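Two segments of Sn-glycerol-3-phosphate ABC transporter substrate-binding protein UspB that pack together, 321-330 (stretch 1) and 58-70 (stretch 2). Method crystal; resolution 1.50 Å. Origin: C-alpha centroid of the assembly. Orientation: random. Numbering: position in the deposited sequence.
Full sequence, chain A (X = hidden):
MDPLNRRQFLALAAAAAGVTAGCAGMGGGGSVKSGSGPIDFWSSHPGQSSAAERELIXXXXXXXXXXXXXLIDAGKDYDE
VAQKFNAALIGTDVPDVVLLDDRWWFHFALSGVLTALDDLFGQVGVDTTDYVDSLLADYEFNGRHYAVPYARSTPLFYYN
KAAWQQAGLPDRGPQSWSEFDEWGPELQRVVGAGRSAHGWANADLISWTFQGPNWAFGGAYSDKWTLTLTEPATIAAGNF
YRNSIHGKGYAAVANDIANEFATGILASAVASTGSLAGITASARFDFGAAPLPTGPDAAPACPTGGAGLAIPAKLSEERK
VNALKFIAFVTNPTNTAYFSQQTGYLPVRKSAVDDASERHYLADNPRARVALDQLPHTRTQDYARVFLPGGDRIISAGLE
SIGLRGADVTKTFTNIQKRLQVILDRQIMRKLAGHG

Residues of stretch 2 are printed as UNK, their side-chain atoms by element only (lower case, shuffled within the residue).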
# COMPACT_ATOMS: atom_id res chain seq x y z
N VAL A 321 -8.79 18.63 -17.85
CA VAL A 321 -8.53 17.77 -18.99
C VAL A 321 -7.02 17.57 -19.17
O VAL A 321 -6.55 16.45 -19.33
CB VAL A 321 -9.17 18.32 -20.26
CG1 VAL A 321 -8.69 17.56 -21.49
CG2 VAL A 321 -10.68 18.26 -20.15
N ASN A 322 -6.26 18.66 -19.12
CA ASN A 322 -4.81 18.55 -19.30
C ASN A 322 -4.15 17.75 -18.18
O ASN A 322 -3.22 16.97 -18.42
CB ASN A 322 -4.16 19.93 -19.43
CG ASN A 322 -4.56 20.64 -20.70
OD1 ASN A 322 -4.92 20.00 -21.69
ND2 ASN A 322 -4.50 21.97 -20.68
N ALA A 323 -4.63 17.95 -16.96
CA ALA A 323 -4.13 17.21 -15.82
C ALA A 323 -4.35 15.71 -16.00
O ALA A 323 -3.45 14.90 -15.71
CB ALA A 323 -4.78 17.72 -14.54
N LEU A 324 -5.53 15.33 -16.49
CA LEU A 324 -5.80 13.91 -16.71
C LEU A 324 -4.97 13.33 -17.86
O LEU A 324 -4.53 12.19 -17.79
CB LEU A 324 -7.29 13.63 -16.93
CG LEU A 324 -7.58 12.14 -17.11
CD1 LEU A 324 -7.20 11.35 -15.85
CD2 LEU A 324 -9.01 11.86 -17.50
N LYS A 325 -4.76 14.12 -18.91
CA LYS A 325 -3.88 13.68 -19.99
C LYS A 325 -2.50 13.32 -19.43
O LYS A 325 -1.90 12.30 -19.81
CB LYS A 325 -3.73 14.76 -21.06
CG LYS A 325 -4.97 14.96 -21.91
CD LYS A 325 -4.82 16.17 -22.82
CE LYS A 325 -6.02 16.34 -23.73
NZ LYS A 325 -5.93 17.60 -24.52
N PHE A 326 -2.00 14.15 -18.52
CA PHE A 326 -0.72 13.87 -17.88
C PHE A 326 -0.77 12.60 -17.05
O PHE A 326 0.09 11.72 -17.18
CB PHE A 326 -0.27 15.05 -17.01
CG PHE A 326 1.03 14.79 -16.30
CD1 PHE A 326 2.23 14.84 -16.98
CD2 PHE A 326 1.03 14.48 -14.94
CE1 PHE A 326 3.43 14.60 -16.33
CE2 PHE A 326 2.23 14.24 -14.28
CZ PHE A 326 3.42 14.30 -14.97
N ILE A 327 -1.77 12.51 -16.17
CA ILE A 327 -1.89 11.36 -15.28
C ILE A 327 -2.03 10.06 -16.08
O ILE A 327 -1.36 9.08 -15.77
CB ILE A 327 -3.09 11.51 -14.33
CG1 ILE A 327 -2.82 12.61 -13.31
CG2 ILE A 327 -3.39 10.21 -13.61
CD1 ILE A 327 -4.03 12.97 -12.49
N ALA A 328 -2.89 10.08 -17.10
CA ALA A 328 -3.10 8.88 -17.91
C ALA A 328 -1.83 8.50 -18.67
O ALA A 328 -1.53 7.32 -18.85
CB ALA A 328 -4.26 9.10 -18.88
N PHE A 329 -1.09 9.50 -19.13
CA PHE A 329 0.13 9.22 -19.88
C PHE A 329 1.22 8.60 -19.01
O PHE A 329 1.81 7.58 -19.37
CB PHE A 329 0.66 10.48 -20.57
CG PHE A 329 1.91 10.25 -21.35
CD1 PHE A 329 1.86 9.77 -22.65
CD2 PHE A 329 3.15 10.50 -20.78
CE1 PHE A 329 3.02 9.55 -23.37
CE2 PHE A 329 4.31 10.28 -21.49
CZ PHE A 329 4.25 9.80 -22.79
N VAL A 330 1.48 9.20 -17.85
CA VAL A 330 2.59 8.71 -17.03
C VAL A 330 2.29 7.36 -16.38
O VAL A 330 3.20 6.69 -15.89
CB VAL A 330 3.07 9.74 -15.98
CG1 VAL A 330 3.50 11.04 -16.67
CG2 VAL A 330 2.00 10.01 -14.92
N UNK A 58 9.45 14.43 -19.56
CA UNK A 58 10.05 14.64 -20.86
C UNK A 58 9.30 13.87 -21.94
O UNK A 58 9.04 14.40 -23.03
N UNK A 59 8.95 12.62 -21.63
CA UNK A 59 8.18 11.81 -22.56
C UNK A 59 6.81 12.44 -22.83
O UNK A 59 6.33 12.46 -23.97
c UNK A 59 9.06 8.25 -21.21
c UNK A 59 8.00 10.38 -22.03
n UNK A 59 10.31 7.50 -21.06
n UNK A 59 9.29 5.48 -20.65
c UNK A 59 9.30 9.61 -21.85
c UNK A 59 10.39 6.20 -20.80
n UNK A 59 11.58 5.62 -20.70
N UNK A 60 6.19 12.97 -21.77
CA UNK A 60 4.89 13.61 -21.91
C UNK A 60 4.96 14.83 -22.82
O UNK A 60 4.14 14.99 -23.73
c UNK A 60 1.89 16.89 -20.46
c UNK A 60 0.68 14.85 -20.88
c UNK A 60 1.87 14.14 -20.83
c UNK A 60 4.35 14.01 -20.53
c UNK A 60 0.69 16.23 -20.70
c UNK A 60 3.07 14.79 -20.59
c UNK A 60 3.07 16.16 -20.41
N UNK A 61 5.96 15.67 -22.59
CA UNK A 61 6.12 16.89 -23.37
C UNK A 61 6.45 16.60 -24.83
O UNK A 61 6.12 17.39 -25.72
o UNK A 61 7.32 19.93 -19.71
c UNK A 61 7.67 19.22 -20.66
c UNK A 61 6.67 18.34 -21.37
n UNK A 61 8.92 19.18 -21.10
c UNK A 61 7.15 17.81 -22.72
N UNK A 62 7.08 15.45 -25.10
CA UNK A 62 7.30 15.02 -26.48
C UNK A 62 5.99 14.67 -27.18
O UNK A 62 5.80 14.97 -28.36
c UNK A 62 9.68 14.14 -26.27
o UNK A 62 10.06 15.32 -26.43
c UNK A 62 8.23 13.80 -26.54
o UNK A 62 10.44 13.22 -25.89
N UNK A 63 5.09 14.02 -26.44
CA UNK A 63 3.82 13.54 -26.98
C UNK A 63 2.79 14.66 -27.04
O UNK A 63 1.94 14.68 -27.94
c UNK A 63 3.06 8.69 -27.30
n UNK A 63 4.04 7.81 -27.17
n UNK A 63 1.82 8.35 -26.94
n UNK A 63 3.31 9.91 -27.77
c UNK A 63 2.30 10.95 -27.93
c UNK A 63 2.04 11.71 -26.63
c UNK A 63 3.30 12.39 -26.11
N UNK A 64 2.86 15.57 -26.08
CA UNK A 64 1.94 16.70 -26.00
C UNK A 64 2.75 18.00 -26.06
O UNK A 64 2.95 18.65 -25.03
c UNK A 64 -0.26 13.17 -24.05
c UNK A 64 -1.16 15.64 -24.91
c UNK A 64 0.18 15.48 -24.59
c UNK A 64 1.14 16.65 -24.69
c UNK A 64 -1.60 13.34 -24.37
c UNK A 64 -2.05 14.58 -24.80
c UNK A 64 0.62 14.24 -24.16
N UNK A 65 3.22 18.38 -27.26
CA UNK A 65 4.18 19.48 -27.39
C UNK A 65 3.63 20.85 -27.00
O UNK A 65 4.41 21.80 -26.87
c UNK A 65 3.42 18.76 -29.54
c UNK A 65 2.95 17.74 -28.55
c UNK A 65 4.55 19.45 -28.88
N UNK A 66 2.32 20.96 -26.82
CA UNK A 66 1.71 22.23 -26.44
C UNK A 66 1.56 22.37 -24.92
O UNK A 66 1.14 23.42 -24.43
c UNK A 66 0.32 22.41 -27.10
o UNK A 66 -0.60 21.48 -26.52
c UNK A 66 0.41 22.16 -28.59
N UNK A 67 1.91 21.32 -24.19
CA UNK A 67 1.78 21.34 -22.73
C UNK A 67 3.16 21.21 -22.08
O UNK A 67 4.02 20.48 -22.58
c UNK A 67 0.88 20.20 -22.26
c UNK A 67 -1.30 18.95 -22.38
c UNK A 67 -1.29 21.44 -22.15
c UNK A 67 -0.57 20.24 -22.74
N UNK A 68 3.36 21.92 -20.98
CA UNK A 68 4.57 21.73 -20.19
C UNK A 68 4.19 21.43 -18.74
O UNK A 68 3.13 21.84 -18.26
o UNK A 68 4.82 24.09 -19.74
c UNK A 68 5.47 22.95 -20.27
N UNK A 69 5.07 20.70 -18.07
CA UNK A 69 4.83 20.28 -16.69
C UNK A 69 5.95 20.78 -15.79
O UNK A 69 7.13 20.69 -16.15
c UNK A 69 4.74 18.74 -16.58
c UNK A 69 3.69 18.19 -17.54
c UNK A 69 4.43 18.33 -15.15
N UNK A 70 5.58 21.31 -14.64
CA UNK A 70 6.53 21.72 -13.63
C UNK A 70 6.48 20.70 -12.49
O UNK A 70 5.43 20.49 -11.88
c UNK A 70 8.53 23.60 -12.33
c UNK A 70 7.05 23.64 -12.00
c UNK A 70 6.18 23.12 -13.13
c UNK A 70 9.35 24.16 -11.17
n UNK A 70 10.82 24.06 -11.40

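Position 58 has no side-chain atoms, only backbone, and lies out of contact with the helix 321-330: Gly58. Position 59 carries three carbons, a nitrogen, then a carbon bearing two more nitrogens; its CB points toward stretch 1, 3.7 Å from CE2 of Phe329. The atoms spell Arg59. The end of the chain leads away to hydrogen bonds elsewhere in the structure, so the helix meets the start of the side chain and not its charge.

At position 60, one carbon and then a ring of six carbons lie buried against Phe326 and Phe329; with no oxygen, this is Phe60. CB of Phe326 sits over the ring face, 4.2 Å from the centroid of the Phe60 ring, and the Phe326 ring turns its edge to that same face, with centroids 5.1 Å apart and planes at 85°. The Phe60 edge in turn points toward the face of Phe329, offset, with centroids 5.8 Å apart and planes at 63°.

Position 61 has three carbons, the third carrying one oxygen and one nitrogen, and points away from stretch 1. It is Gln61, since an acid would carry two oxygens. Position 62 has two carbons, the second with two oxygens, and touches nothing on stretch 1: exposed Asp62.

Position 63 repeats the pattern of three carbons, a nitrogen and a carbon with two nitrogens, the last group lying against Phe329, so it is Arg63. Here the chain folds back, with chi2 and chi3 both p, and one face of the guanidinium lies over the edge of Phe329, NH1 of Arg63 to CE1 of Phe329 being 4.0 Å.

Position 64 is another carbon plus six-carbon ring, touching Lys325 and Phe329: Phe64, the first residue to leave helical phi/psi. CE2 of Phe64 lies 3.8 Å from CD of Lys325, an aliphatic carbon of an extended lysine, while the ring edge faces Phe329, CE1 of Phe64 to CD1 of Phe329 being 4.2 Å.

Position 65 has three carbons closing a ring onto the backbone nitrogen, hence Pro65; position 66 has one carbon carrying an oxygen and a carbon, hence Thr66. Both stay clear of the helix and fill the middle of a type I turn, closed by the backbone hydrogen bond from N of position 67 to O of Phe64, 3.0 Å.

Position 67 has four carbons forked at the second, packed against Asn322: Leu67. Its CD2 comes 3.6 Å from ND2 of Asn322. Position 68, one carbon then one oxygen, is Ser68, out of reach. Position 69, one carbon carrying two carbons that touch Phe326, is Val69; its CG2 packs 3.7 Å from CD1 of Phe326, and N of Val69 donates to OE1 of Gln61 at 2.9 Å, tying strand to helix. Position 70, four carbons in a row ending in nitrogen, is exposed Lys70, also out of reach.

No hydrogen bond crosses the contact, which buries 517 Å². It works by packing, chiefly of aromatic rings set edge to face: Phe326 and Phe329, three residues apart, nearly one helical turn, both engage Phe60, and Val69 covers one face of Phe326. Lys325 and Arg63 contribute by packing, and Leu67, the last residue of the turn, packs against Asn322.

Stretch 2 58-70: GRFQDRFPTLSVK
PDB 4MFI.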